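Local structure of type III restriction-modification enzyme EcoP15I Res subunit (Escherichia coli, 4ZCF) at residues H483-L488 with W508-V513; E381-E386 with R495-S500; L277-D282 with R537-E542. The protein cleaves DNA together with the Mod subunit, as the ATP-binding, helicase-like and nuclease subunit of a type III restriction enzyme recognising inversely oriented CAGCAG sites. All coordinates share one frame; numbering follows the deposited sequence.

Interaction 1. Residues H483-L488 with W508-V513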
loop_
_atom_site.group_PDB
_atom_site.type_symbol
_atom_site.label_atom_id
_atom_site.label_comp_id
_atom_site.label_asym_id
_atom_site.label_seq_id
_atom_site.Cartn_x
_atom_site.Cartn_y
_atom_site.Cartn_z
ATOM N N HIS C 483 16.810 -15.460 6.775
ATOM C CA HIS C 483 16.311 -14.867 8.013
ATOM C C HIS C 483 16.977 -15.518 9.227
ATOM O O HIS C 483 17.505 -14.807 10.085
ATOM C CB HIS C 483 14.799 -15.025 8.091
ATOM N N ASP C 484 16.992 -16.874 9.265
ATOM C CA ASP C 484 17.560 -17.696 10.343
ATOM C C ASP C 484 19.099 -17.761 10.370
ATOM O O ASP C 484 19.656 -18.446 11.235
ATOM C CB ASP C 484 16.969 -19.099 10.296
ATOM N N LYS C 485 19.779 -17.036 9.445
ATOM C CA LYS C 485 21.243 -17.000 9.296
ATOM C C LYS C 485 22.021 -16.597 10.562
ATOM O O LYS C 485 22.925 -17.325 10.964
ATOM C CB LYS C 485 21.663 -16.156 8.080
ATOM C CG LYS C 485 22.939 -16.652 7.419
ATOM C CD LYS C 485 23.451 -15.673 6.378
ATOM C CE LYS C 485 24.880 -15.960 5.992
ATOM N NZ LYS C 485 25.480 -14.834 5.228
ATOM N N GLU C 486 21.666 -15.456 11.189
ATOM C CA GLU C 486 22.321 -14.951 12.410
ATOM C C GLU C 486 22.029 -15.858 13.603
ATOM O O GLU C 486 22.831 -15.924 14.537
ATOM C CB GLU C 486 21.854 -13.532 12.714
ATOM N N LEU C 487 20.871 -16.548 13.558
ATOM C CA LEU C 487 20.422 -17.481 14.586
ATOM C C LEU C 487 21.267 -18.746 14.551
ATOM O O LEU C 487 21.824 -19.108 15.581
ATOM C CB LEU C 487 18.926 -17.800 14.429
ATOM C CG LEU C 487 17.973 -16.608 14.545
ATOM C CD1 LEU C 487 16.612 -16.942 13.967
ATOM C CD2 LEU C 487 17.846 -16.134 15.991
ATOM N N LEU C 488 21.429 -19.372 13.358
ATOM C CA LEU C 488 22.237 -20.585 13.163
ATOM C C LEU C 488 23.698 -20.438 13.589
ATOM O O LEU C 488 24.290 -21.420 14.034
ATOM C CB LEU C 488 22.199 -21.066 11.699
ATOM C CG LEU C 488 21.118 -22.069 11.270
ATOM C CD1 LEU C 488 21.321 -22.467 9.804
ATOM C CD2 LEU C 488 21.101 -23.333 12.166
ATOM N N TRP C 508 21.859 -21.473 -0.053
ATOM C CA TRP C 508 22.863 -21.745 0.951
ATOM C C TRP C 508 24.185 -21.148 0.563
ATOM O O TRP C 508 24.733 -21.479 -0.449
ATOM C CB TRP C 508 22.970 -23.246 1.155
ATOM C CG TRP C 508 21.744 -23.763 1.769
ATOM C CD1 TRP C 508 20.699 -24.335 1.141
ATOM C CD2 TRP C 508 21.399 -23.697 3.144
ATOM N NE1 TRP C 508 19.733 -24.655 2.036
ATOM C CE2 TRP C 508 20.140 -24.267 3.280
ATOM C CE3 TRP C 508 22.042 -23.216 4.274
ATOM C CZ2 TRP C 508 19.511 -24.368 4.492
ATOM C CZ3 TRP C 508 21.419 -23.318 5.460
ATOM C CH2 TRP C 508 20.171 -23.892 5.569
ATOM N N ASP C 509 24.684 -20.231 1.364
ATOM C CA ASP C 509 26.046 -19.826 1.252
ATOM C C ASP C 509 26.542 -19.390 2.600
ATOM O O ASP C 509 26.829 -18.235 2.818
ATOM C CB ASP C 509 26.160 -18.697 0.241
ATOM C CG ASP C 509 27.577 -18.371 -0.108
ATOM O OD1 ASP C 509 28.478 -19.077 0.338
ATOM O OD2 ASP C 509 27.806 -17.404 -0.830
ATOM N N ASN C 510 26.676 -20.333 3.503
ATOM C CA ASN C 510 26.862 -20.014 4.887
ATOM C C ASN C 510 28.298 -20.285 5.164
ATOM O O ASN C 510 28.769 -21.332 4.843
ATOM C CB ASN C 510 26.007 -20.947 5.718
ATOM C CG ASN C 510 25.938 -20.542 7.162
ATOM O OD1 ASN C 510 26.913 -20.608 7.883
ATOM N ND2 ASN C 510 24.776 -20.114 7.585
ATOM N N PRO C 511 29.025 -19.337 5.719
ATOM C CA PRO C 511 30.474 -19.571 5.878
ATOM C C PRO C 511 30.820 -20.724 6.837
ATOM O O PRO C 511 31.775 -21.451 6.578
ATOM C CB PRO C 511 31.000 -18.221 6.381
ATOM C CG PRO C 511 29.827 -17.562 7.025
ATOM C CD PRO C 511 28.623 -18.014 6.250
ATOM N N ASN C 512 30.014 -20.914 7.915
ATOM C CA ASN C 512 30.195 -21.956 8.926
ATOM C C ASN C 512 29.705 -23.365 8.551
ATOM O O ASN C 512 29.740 -24.262 9.398
ATOM C CB ASN C 512 29.695 -21.505 10.309
ATOM C CG ASN C 512 30.574 -20.482 11.007
ATOM O OD1 ASN C 512 31.233 -19.640 10.379
ATOM N ND2 ASN C 512 30.544 -20.478 12.335
ATOM N N VAL C 513 29.296 -23.584 7.285
ATOM C CA VAL C 513 28.910 -24.924 6.826
ATOM C C VAL C 513 30.234 -25.669 6.536
ATOM O O VAL C 513 30.984 -25.265 5.643
ATOM C CB VAL C 513 28.032 -24.843 5.575
#
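One apolar touch and an aliphatic sweep, without any hydrogen bond, join the short helix 485-488 to the loop 508-513. The helix lends Leu488, whose CD1 approaches the Trp508 ring at its edge, near the ring plane, 4.4 Å from CZ3. The indole is anchored elsewhere, Trp508 NE1 being hydrogen-bonded to Ser500, and both side chains rest on Ile498 of strand 497-501. The sweep belongs to Lys485. Its chain runs extended beyond CG and slides past Asn510 in the opposite direction, CG lying 3.9 Å from Asn510 ND2, while Lys485 CE reaches to 4.3 Å from Pro511 CD. Electrostatics contribute little: Lys485 NZ stays 7.0 Å from Asp509 OD2, too far for a salt bridge. Polar bonding runs within the loop and to its other neighbours, not to the helix. Asn510 opens a type I turn to Val513. With CG anti to N and beside the carbonyl carbon (chi1 -170°), Asn510 turns OD1 to accept a weak bond of 3.1 Å from Asn512 N. Asp509 contacts the bound AMP, and the sequence from Trp508 to Pro511 is consistent with motif V of superfamily 2 helicases, a nucleotide-side loop of the second RecA-like domain.

Interaction 2. Residues E381-E386 with R495-S500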
loop_
_atom_site.group_PDB
_atom_site.type_symbol
_atom_site.label_atom_id
_atom_site.label_comp_id
_atom_site.label_asym_id
_atom_site.label_seq_id
_atom_site.Cartn_x
_atom_site.Cartn_y
_atom_site.Cartn_z
ATOM N N GLU C 381 31.969 -37.605 11.918
ATOM C CA GLU C 381 32.977 -36.663 11.437
ATOM C C GLU C 381 32.733 -35.238 11.933
ATOM O O GLU C 381 33.705 -34.503 12.147
ATOM C CB GLU C 381 33.127 -36.723 9.906
ATOM C CG GLU C 381 33.649 -38.052 9.358
ATOM C CD GLU C 381 34.856 -38.661 10.046
ATOM O OE1 GLU C 381 35.904 -37.980 10.139
ATOM O OE2 GLU C 381 34.748 -39.822 10.504
ATOM N N HIS C 382 31.441 -34.865 12.154
ATOM C CA HIS C 382 31.042 -33.545 12.663
ATOM C C HIS C 382 31.497 -33.322 14.091
ATOM O O HIS C 382 32.086 -32.282 14.369
ATOM C CB HIS C 382 29.526 -33.321 12.557
ATOM C CG HIS C 382 29.100 -31.912 12.854
ATOM N ND1 HIS C 382 27.961 -31.642 13.583
ATOM C CD2 HIS C 382 29.682 -30.738 12.513
ATOM C CE1 HIS C 382 27.871 -30.326 13.643
ATOM N NE2 HIS C 382 28.888 -29.740 13.020
ATOM N N PHE C 383 31.224 -34.293 14.993
ATOM C CA PHE C 383 31.599 -34.232 16.409
ATOM C C PHE C 383 33.109 -34.199 16.608
ATOM O O PHE C 383 33.576 -33.537 17.535
ATOM C CB PHE C 383 30.900 -35.319 17.240
ATOM C CG PHE C 383 29.417 -35.071 17.439
ATOM C CD1 PHE C 383 28.486 -35.516 16.507
ATOM C CD2 PHE C 383 28.952 -34.387 18.557
ATOM C CE1 PHE C 383 27.117 -35.279 16.688
ATOM C CE2 PHE C 383 27.580 -34.148 18.735
ATOM C CZ PHE C 383 26.674 -34.600 17.801
ATOM N N LYS C 384 33.873 -34.834 15.681
ATOM C CA LYS C 384 35.342 -34.815 15.652
ATOM C C LYS C 384 35.824 -33.378 15.359
ATOM O O LYS C 384 36.882 -32.959 15.843
ATOM C CB LYS C 384 35.894 -35.774 14.569
ATOM C CG LYS C 384 36.188 -37.216 15.034
ATOM C CD LYS C 384 37.318 -37.350 16.085
ATOM C CE LYS C 384 38.715 -37.070 15.574
ATOM N NZ LYS C 384 39.709 -37.112 16.676
ATOM N N LEU C 385 35.032 -32.636 14.559
ATOM C CA LEU C 385 35.316 -31.252 14.203
ATOM C C LEU C 385 34.736 -30.317 15.259
ATOM O O LEU C 385 35.323 -29.272 15.523
ATOM C CB LEU C 385 34.734 -30.935 12.816
ATOM C CG LEU C 385 35.282 -29.695 12.129
ATOM C CD1 LEU C 385 36.391 -30.048 11.164
ATOM C CD2 LEU C 385 34.201 -28.995 11.398
ATOM N N GLU C 386 33.604 -30.703 15.875
ATOM C CA GLU C 386 32.925 -29.908 16.899
ATOM C C GLU C 386 33.781 -29.724 18.148
ATOM O O GLU C 386 34.087 -28.586 18.498
ATOM C CB GLU C 386 31.560 -30.503 17.240
ATOM C CG GLU C 386 30.571 -29.467 17.736
ATOM C CD GLU C 386 29.140 -29.951 17.698
ATOM O OE1 GLU C 386 28.425 -29.766 18.709
ATOM O OE2 GLU C 386 28.738 -30.536 16.665
ATOM N N ARG C 495 21.154 -25.941 17.454
ATOM C CA ARG C 495 21.022 -26.318 16.032
ATOM C C ARG C 495 22.339 -26.165 15.247
ATOM O O ARG C 495 22.956 -25.101 15.257
ATOM C CB ARG C 495 19.899 -25.530 15.367
ATOM N N ARG C 496 22.784 -27.261 14.620
ATOM C CA ARG C 496 24.031 -27.351 13.850
ATOM C C ARG C 496 23.866 -28.243 12.619
ATOM O O ARG C 496 24.632 -28.129 11.663
ATOM C CB ARG C 496 25.187 -27.841 14.743
ATOM C CG ARG C 496 24.970 -29.227 15.349
ATOM C CD ARG C 496 25.677 -29.413 16.670
ATOM N NE ARG C 496 24.763 -29.201 17.787
ATOM C CZ ARG C 496 24.863 -29.796 18.972
ATOM N NH1 ARG C 496 25.852 -30.647 19.213
ATOM N NH2 ARG C 496 23.975 -29.543 19.924
ATOM N N PHE C 497 22.875 -29.143 12.660
ATOM C CA PHE C 497 22.553 -30.044 11.565
ATOM C C PHE C 497 21.368 -29.455 10.843
ATOM O O PHE C 497 20.405 -29.051 11.491
ATOM C CB PHE C 497 22.234 -31.462 12.075
ATOM C CG PHE C 497 23.383 -32.148 12.779
ATOM C CD1 PHE C 497 24.347 -32.840 12.057
ATOM C CD2 PHE C 497 23.485 -32.122 14.163
ATOM C CE1 PHE C 497 25.406 -33.481 12.709
ATOM C CE2 PHE C 497 24.547 -32.756 14.813
ATOM C CZ PHE C 497 25.492 -33.441 14.082
ATOM N N ILE C 498 21.456 -29.349 9.513
ATOM C CA ILE C 498 20.388 -28.780 8.701
ATOM C C ILE C 498 19.962 -29.757 7.621
ATOM O O ILE C 498 20.798 -30.324 6.920
ATOM C CB ILE C 498 20.759 -27.378 8.114
ATOM C CG1 ILE C 498 20.961 -26.322 9.224
ATOM C CG2 ILE C 498 19.706 -26.888 7.109
ATOM C CD1 ILE C 498 22.432 -26.094 9.651
ATOM N N PHE C 499 18.655 -29.916 7.473
ATOM C CA PHE C 499 18.071 -30.742 6.445
ATOM C C PHE C 499 17.377 -29.818 5.467
ATOM O O PHE C 499 16.438 -29.109 5.829
ATOM C CB PHE C 499 17.116 -31.775 7.051
ATOM C CG PHE C 499 17.834 -32.898 7.759
ATOM C CD1 PHE C 499 18.177 -32.790 9.103
ATOM C CD2 PHE C 499 18.159 -34.071 7.082
ATOM C CE1 PHE C 499 18.840 -33.834 9.759
ATOM C CE2 PHE C 499 18.825 -35.116 7.739
ATOM C CZ PHE C 499 19.158 -34.992 9.073
ATOM N N SER C 500 17.895 -29.777 4.242
ATOM C CA SER C 500 17.365 -28.947 3.172
ATOM C C SER C 500 17.058 -29.792 1.942
ATOM O O SER C 500 17.834 -30.685 1.603
ATOM C CB SER C 500 18.362 -27.849 2.813
ATOM O OG SER C 500 17.900 -27.081 1.715
#
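An aromatic cluster of His382, Phe383 and Phe497 fastens helix 368-389 to the start of strand 497-501 in the second of the chain's two parallel sheets, with a buried salt bridge alongside. His382 and Phe497 meet tip to tip in an offset edge-to-face pair: the ring centroids are 4.7 Å apart, the planes stand at 77°, and the imidazole edge leans over one face of the phenyl ring, His382 ND1 lying 3.1 Å from Phe497 CZ. Phe383 comes in obliquely from the next helical position and brings CE1 to 3.6 Å from Phe497 CZ. The polar part lies one helical turn on. Arg496 starts in the crowded position between N and the carbonyl carbon (chi1 61°) and bends at chi3, so that NH1 reaches Glu386 OE1 at 2.8 Å. Carboxylate and guanidinium are turned 68° apart, which makes this a one-point grip rather than a flat, two-point pairing; Arg496 NE is hydrogen-bonded instead to Pro494 O. The stem of Arg496 also works as packing, its CG 3.5 Å from His382 CE1 at the imidazole edge. An alanine here removes the guanidinium and most of the stem, and would probably leave the buried Glu386 carboxylate less well compensated and the imidazole edge of His382 less tightly packed. Such a helix laid against a parallel sheet is the alpha/beta layering of a RecA-like domain.

Interaction 3. Residues L277-D282 with R537-E542. With AMP (adenosine monophosphate), chain H.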
loop_
_atom_site.group_PDB
_atom_site.type_symbol
_atom_site.label_atom_id
_atom_site.label_comp_id
_atom_site.label_asym_id
_atom_site.label_seq_id
_atom_site.Cartn_x
_atom_site.Cartn_y
_atom_site.Cartn_z
ATOM N N LEU C 277 41.990 -18.374 0.086
ATOM C CA LEU C 277 40.900 -17.408 0.254
ATOM C C LEU C 277 39.591 -18.166 0.458
ATOM O O LEU C 277 38.559 -17.565 0.775
ATOM C CB LEU C 277 40.787 -16.516 -1.005
ATOM C CG LEU C 277 42.005 -15.677 -1.380
ATOM C CD1 LEU C 277 41.885 -15.140 -2.797
ATOM C CD2 LEU C 277 42.216 -14.538 -0.407
ATOM N N VAL C 278 39.650 -19.497 0.288
ATOM C CA VAL C 278 38.523 -20.414 0.338
ATOM C C VAL C 278 38.913 -21.742 1.035
ATOM O O VAL C 278 40.096 -22.057 1.117
ATOM C CB VAL C 278 38.050 -20.557 -1.140
ATOM C CG1 VAL C 278 38.168 -21.966 -1.683
ATOM C CG2 VAL C 278 36.663 -19.972 -1.357
ATOM N N LYS C 279 37.931 -22.486 1.580
ATOM C CA LYS C 279 38.174 -23.774 2.256
ATOM C C LYS C 279 38.619 -24.849 1.247
ATOM O O LYS C 279 38.174 -24.839 0.098
ATOM C CB LYS C 279 36.901 -24.285 2.948
ATOM C CG LYS C 279 36.422 -23.501 4.150
ATOM C CD LYS C 279 35.402 -24.351 4.895
ATOM C CE LYS C 279 34.499 -23.549 5.790
ATOM N NZ LYS C 279 33.134 -23.411 5.224
ATOM N N GLY C 280 39.462 -25.777 1.697
ATOM C CA GLY C 280 39.902 -26.907 0.887
ATOM C C GLY C 280 38.825 -27.975 0.870
ATOM O O GLY C 280 37.876 -27.897 1.662
ATOM N N ILE C 281 38.936 -28.976 -0.022
ATOM C CA ILE C 281 37.904 -30.023 -0.092
ATOM C C ILE C 281 38.386 -31.389 0.410
ATOM O O ILE C 281 39.504 -31.792 0.096
ATOM C CB ILE C 281 37.232 -30.128 -1.500
ATOM C CG1 ILE C 281 37.073 -28.753 -2.212
ATOM C CG2 ILE C 281 35.917 -30.943 -1.460
ATOM C CD1 ILE C 281 35.982 -27.771 -1.636
ATOM N N ASP C 282 37.513 -32.108 1.153
ATOM C CA ASP C 282 37.749 -33.462 1.658
ATOM C C ASP C 282 36.568 -34.356 1.283
ATOM O O ASP C 282 35.581 -34.451 2.020
ATOM C CB ASP C 282 38.048 -33.472 3.169
ATOM C CG ASP C 282 39.448 -33.002 3.531
ATOM O OD1 ASP C 282 40.382 -33.227 2.723
ATOM O OD2 ASP C 282 39.613 -32.424 4.627
ATOM N N ARG C 537 33.241 -20.624 1.620
ATOM C CA ARG C 537 33.546 -19.389 2.333
ATOM C C ARG C 537 34.220 -19.607 3.683
ATOM O O ARG C 537 33.942 -20.588 4.371
ATOM C CB ARG C 537 32.295 -18.515 2.457
ATOM C CG ARG C 537 32.047 -17.608 1.244
ATOM C CD ARG C 537 30.688 -16.912 1.296
ATOM N NE ARG C 537 30.432 -16.255 2.585
ATOM C CZ ARG C 537 29.246 -15.803 2.986
ATOM N NH1 ARG C 537 28.182 -15.920 2.200
ATOM N NH2 ARG C 537 29.116 -15.228 4.175
ATOM N N LEU C 538 35.132 -18.692 4.037
ATOM C CA LEU C 538 35.884 -18.733 5.286
ATOM C C LEU C 538 34.966 -18.485 6.494
ATOM O O LEU C 538 34.166 -17.550 6.476
ATOM C CB LEU C 538 37.094 -17.786 5.241
ATOM C CG LEU C 538 38.119 -18.067 4.117
ATOM C CD1 LEU C 538 39.179 -16.996 4.062
ATOM C CD2 LEU C 538 38.782 -19.441 4.273
ATOM N N PRO C 539 35.007 -19.372 7.511
ATOM C CA PRO C 539 34.067 -19.243 8.637
ATOM C C PRO C 539 34.299 -18.062 9.580
ATOM O O PRO C 539 35.382 -17.477 9.606
ATOM C CB PRO C 539 34.203 -20.593 9.350
ATOM C CG PRO C 539 35.595 -21.007 9.065
ATOM C CD PRO C 539 35.872 -20.563 7.667
ATOM N N VAL C 540 33.255 -17.729 10.364
ATOM C CA VAL C 540 33.276 -16.654 11.357
ATOM C C VAL C 540 33.277 -17.202 12.803
ATOM O O VAL C 540 32.579 -18.186 13.098
ATOM C CB VAL C 540 32.215 -15.542 11.104
ATOM C CG1 VAL C 540 32.395 -14.911 9.726
ATOM C CG2 VAL C 540 30.786 -16.050 11.283
ATOM N N ASN C 541 34.095 -16.586 13.685
ATOM C CA ASN C 541 34.198 -16.977 15.099
ATOM C C ASN C 541 32.981 -16.484 15.944
ATOM O O ASN C 541 32.103 -15.801 15.405
ATOM C CB ASN C 541 35.564 -16.562 15.711
ATOM C CG ASN C 541 35.817 -15.072 15.865
ATOM O OD1 ASN C 541 34.991 -14.314 16.371
ATOM N ND2 ASN C 541 37.020 -14.628 15.537
ATOM N N GLU C 542 32.953 -16.818 17.274
ATOM C CA GLU C 542 31.887 -16.435 18.227
ATOM C C GLU C 542 31.620 -14.921 18.284
ATOM O O GLU C 542 30.538 -14.505 18.705
ATOM C CB GLU C 542 32.130 -17.028 19.636
ATOM C CG GLU C 542 33.386 -16.521 20.324
ATOM C CD GLU C 542 33.684 -17.108 21.689
ATOM O OE1 GLU C 542 32.864 -16.912 22.617
ATOM O OE2 GLU C 542 34.772 -17.710 21.849
HETATM P P AMP H . 25.430 -13.748 -5.552
HETATM O O1P AMP H . 24.964 -14.715 -6.574
HETATM O O2P AMP H . 26.826 -13.457 -5.964
HETATM O O3P AMP H . 24.702 -12.493 -5.866
HETATM O "O5'" AMP H . 25.224 -14.232 -4.046
HETATM C "C5'" AMP H . 26.329 -14.316 -3.162
HETATM C "C4'" AMP H . 25.943 -13.975 -1.758
HETATM O "O4'" AMP H . 27.100 -14.049 -0.880
HETATM C "C3'" AMP H . 25.462 -12.568 -1.674
HETATM O "O3'" AMP H . 24.042 -12.554 -1.825
HETATM C "C2'" AMP H . 25.913 -12.061 -0.364
HETATM O "O2'" AMP H . 24.900 -12.258 0.633
HETATM C "C1'" AMP H . 27.099 -12.892 0.005
HETATM N N9 AMP H . 28.325 -12.199 -0.030
HETATM C C8 AMP H . 28.870 -11.751 -1.143
HETATM N N7 AMP H . 30.066 -11.164 -0.863
HETATM C C5 AMP H . 30.266 -11.331 0.583
HETATM C C6 AMP H . 31.244 -11.000 1.563
HETATM N N6 AMP H . 32.431 -10.312 1.201
HETATM N N1 AMP H . 31.020 -11.349 2.855
HETATM C C2 AMP H . 29.918 -11.980 3.234
HETATM N N3 AMP H . 28.960 -12.321 2.376
HETATM C C4 AMP H . 29.065 -12.035 1.056
#
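The backbones come closest where Val278 CA and Arg537 CA lie 5.5 Å apart, just before strand 280-285 begins, and a backbone hydrogen bond between Lys279 and Leu536 adjoins this point. Arg537, which opens the loop 537-542, fits the closing arginine of motif VI of superfamily 2 helicases. Across the contact Leu538 packs against main chain: its CD1 lies 3.4 Å from Leu277 O, and CD2 4.0 Å from Val278 C. Lys279 supplies the polar tie. Its chain bends at chi4 (106°), so that Lys279 NZ donates to Arg537 O at 3.1 Å, nearly along the C=O axis (162°), while CE meets Pro539 CD tip to tip at 3.8 Å. The ammonium is also hydrogen-bonded to the carbonyls of Pro511, Gly535 and Val513 and makes a cation-pi contact with Phe514. Four carbonyls thus surround it, so at least one N-H must be shared, and one charge gathers several segments and probably gains from their dipoles. Arg537 points the other way, into the nucleotide pocket, with a long, weak ion pair from NH1 to Asp509. Its chain bends at chi3 (50°), so that AMP N3 lies over one guanidinium face, offset toward its rim, Arg537 NH2 to AMP N3 being 3.4 Å.

The three contacts grade from a partly buried to a buried setting within one parallel sheet and its loops. Interaction 1 is the most open, and carbon contacts carry it; interactions 2 and 3 are buried and each adds charge, a carboxylate-guanidinium pair in one and an ammonium among carbonyls in the other. Interaction 1 borders both neighbours: in its loop 508-513, Asn512 OD1 accepts from Val540 N of interaction 3, while Leu488 and Trp508 pack on strand 497-501 of interaction 2. Interactions 2 and 3 do not touch, although both reach the same sheet. Only 1 and 3 include AMP-pocket residues, Asp509 and Arg537; interaction 2 lies away from that site.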